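Local coordinates for erythrocyte membrane protein 1 (Plasmodium falciparum, PDB 2XU0) that probably binds host-cell surface receptors, here through the N-terminal segment and first Duffy-binding-like domain of a malaria rosetting protein, at residues E321-I326 against N450-N455. The protein carries 10 engineered substitutions. Numbering follows the deposited sequence.
Sequences EEFCRI and NKIDFN
C324 and I452 meet where one turn of helix 311-338 of a Duffy-binding-like domain packs against the loop between helices 440-443 and 457-460, and the pair illustrates how a disulfide sulfur can also be an apolar packing surface. SG of C324, held anti to its carbonyl carbon (chi1 -68°), is bonded to C442 and also touches I452, through both branches: CG1 and CG2 of I452 each lie 3.8 Å from C324 SG, and CD1 follows at 4.0 Å. Two residues on, F454 brings its ring tip to the same sulfur, an oblique sulfur-aromatic contact with C324 SG 5.2 Å from the ring centroid.

F323 completes the apolar patch. Chi1 of 161° sets its CG anti to the backbone N, and the F323 and F454 side chains slide past each other in opposite directions; the rings of W319, a turn earlier on the same helix, of W383 on helix 371-407 and of F461 also meet that of F323. No hydrogen bond joins the two segments. D453 OD1 shapes the loop by accepting from N455 N in an Asx turn, and N437 ND2, donating to the same oxygen, ties it to helix 429-437. F323 CD2 lies at the edge of the F454 ring, in its plane, 3.8 Å from F454 CZ.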
loop_
_atom_site.group_PDB
_atom_site.type_symbol
_atom_site.label_atom_id
_atom_site.label_comp_id
_atom_site.label_asym_id
_atom_site.label_seq_id
_atom_site.Cartn_x
_atom_site.Cartn_y
_atom_site.Cartn_z
ATOM N N GLU A 321 -2.801 -2.877 6.297
ATOM C CA GLU A 321 -2.513 -1.686 7.108
ATOM C C GLU A 321 -3.652 -0.669 7.045
ATOM O O GLU A 321 -4.084 -0.149 8.086
ATOM C CB GLU A 321 -1.177 -1.040 6.689
ATOM C CG GLU A 321 0.039 -1.783 7.248
ATOM C CD GLU A 321 0.126 -1.668 8.757
ATOM O OE1 GLU A 321 0.498 -0.581 9.254
ATOM O OE2 GLU A 321 -0.302 -2.622 9.441
ATOM N N GLU A 322 -4.153 -0.428 5.840
ATOM C CA GLU A 322 -5.269 0.491 5.578
ATOM C C GLU A 322 -6.563 -0.055 6.099
ATOM O O GLU A 322 -7.388 0.732 6.545
ATOM C CB GLU A 322 -5.374 0.838 4.081
ATOM C CG GLU A 322 -4.252 1.758 3.640
ATOM C CD GLU A 322 -4.343 3.156 4.228
ATOM O OE1 GLU A 322 -5.138 3.965 3.694
ATOM O OE2 GLU A 322 -3.681 3.420 5.262
ATOM N N PHE A 323 -6.746 -1.404 6.080
ATOM C CA PHE A 323 -7.932 -2.068 6.636
ATOM C C PHE A 323 -7.946 -1.810 8.151
ATOM O O PHE A 323 -8.965 -1.377 8.693
ATOM C CB PHE A 323 -7.926 -3.619 6.350
ATOM C CG PHE A 323 -8.842 -4.423 7.259
ATOM C CD1 PHE A 323 -10.232 -4.308 7.158
ATOM C CD2 PHE A 323 -8.321 -5.198 8.292
ATOM C CE1 PHE A 323 -11.073 -4.985 8.051
ATOM C CE2 PHE A 323 -9.169 -5.890 9.173
ATOM C CZ PHE A 323 -10.535 -5.764 9.053
ATOM N N CYS A 324 -6.824 -2.107 8.842
ATOM C CA CYS A 324 -6.705 -1.936 10.303
ATOM C C CYS A 324 -6.862 -0.461 10.708
ATOM O O CYS A 324 -7.503 -0.165 11.722
ATOM C CB CYS A 324 -5.379 -2.502 10.793
ATOM S SG CYS A 324 -5.245 -4.305 10.668
ATOM N N ARG A 325 -6.271 0.452 9.927
ATOM C CA ARG A 325 -6.334 1.892 10.194
ATOM C C ARG A 325 -7.786 2.368 10.091
ATOM O O ARG A 325 -8.288 2.912 11.061
ATOM C CB ARG A 325 -5.414 2.678 9.258
ATOM C CG ARG A 325 -5.508 4.204 9.441
ATOM C CD ARG A 325 -4.619 4.951 8.466
ATOM N NE ARG A 325 -5.181 5.013 7.113
ATOM C CZ ARG A 325 -6.078 5.908 6.701
ATOM N NH1 ARG A 325 -6.555 6.815 7.539
ATOM N NH2 ARG A 325 -6.516 5.888 5.453
ATOM N N ILE A 326 -8.459 2.091 8.947
ATOM C CA ILE A 326 -9.859 2.429 8.677
ATOM C C ILE A 326 -10.829 1.760 9.657
ATOM O O ILE A 326 -11.799 2.404 10.058
ATOM C CB ILE A 326 -10.254 2.239 7.169
ATOM C CG1 ILE A 326 -9.411 3.135 6.202
ATOM C CG2 ILE A 326 -11.743 2.414 6.909
ATOM C CD1 ILE A 326 -9.358 4.603 6.585
ATOM N N ASN A 450 -10.368 -7.410 20.809
ATOM C CA ASN A 450 -10.282 -6.790 19.481
ATOM C C ASN A 450 -8.881 -6.810 18.823
ATOM O O ASN A 450 -8.536 -5.889 18.073
ATOM C CB ASN A 450 -10.898 -5.375 19.493
ATOM C CG ASN A 450 -10.276 -4.413 20.477
ATOM O OD1 ASN A 450 -10.919 -3.980 21.435
ATOM N ND2 ASN A 450 -9.031 -4.015 20.243
ATOM N N LYS A 451 -8.088 -7.864 19.087
ATOM C CA LYS A 451 -6.778 -7.984 18.469
ATOM C C LYS A 451 -6.929 -8.523 17.048
ATOM O O LYS A 451 -7.685 -9.469 16.823
ATOM C CB LYS A 451 -5.780 -8.805 19.329
ATOM C CG LYS A 451 -6.132 -10.282 19.590
ATOM C CD LYS A 451 -5.390 -11.271 18.664
ATOM C CE LYS A 451 -4.118 -11.845 19.254
ATOM N NZ LYS A 451 -2.984 -10.883 19.191
ATOM N N ILE A 452 -6.237 -7.895 16.087
ATOM C CA ILE A 452 -6.260 -8.306 14.691
ATOM C C ILE A 452 -5.503 -9.618 14.547
ATOM O O ILE A 452 -4.360 -9.715 15.002
ATOM C CB ILE A 452 -5.660 -7.198 13.785
ATOM C CG1 ILE A 452 -6.480 -5.864 13.848
ATOM C CG2 ILE A 452 -5.450 -7.699 12.365
ATOM C CD1 ILE A 452 -7.920 -5.843 13.206
ATOM N N ASP A 453 -6.153 -10.633 13.933
ATOM C CA ASP A 453 -5.548 -11.939 13.657
ATOM C C ASP A 453 -6.125 -12.459 12.368
ATOM O O ASP A 453 -7.242 -13.012 12.350
ATOM C CB ASP A 453 -5.707 -12.933 14.823
ATOM C CG ASP A 453 -4.954 -14.259 14.658
ATOM O OD1 ASP A 453 -4.265 -14.437 13.632
ATOM O OD2 ASP A 453 -5.036 -15.100 15.563
ATOM N N PHE A 454 -5.363 -12.267 11.278
ATOM C CA PHE A 454 -5.722 -12.687 9.928
ATOM C C PHE A 454 -5.831 -14.207 9.792
ATOM O O PHE A 454 -6.474 -14.684 8.845
ATOM C CB PHE A 454 -4.841 -12.032 8.864
ATOM C CG PHE A 454 -5.070 -10.527 8.790
ATOM C CD1 PHE A 454 -6.291 -10.009 8.349
ATOM C CD2 PHE A 454 -4.072 -9.635 9.174
ATOM C CE1 PHE A 454 -6.503 -8.619 8.282
ATOM C CE2 PHE A 454 -4.288 -8.253 9.136
ATOM C CZ PHE A 454 -5.497 -7.752 8.684
ATOM N N ASN A 455 -5.222 -14.959 10.753
ATOM C CA ASN A 455 -5.317 -16.416 10.820
ATOM C C ASN A 455 -6.639 -16.846 11.496
ATOM O O ASN A 455 -6.934 -18.023 11.538
ATOM C CB ASN A 455 -4.105 -17.029 11.539
ATOM C CG ASN A 455 -2.832 -16.958 10.755
ATOM O OD1 ASN A 455 -1.781 -16.501 11.236
ATOM N ND2 ASN A 455 -2.899 -17.351 9.513
#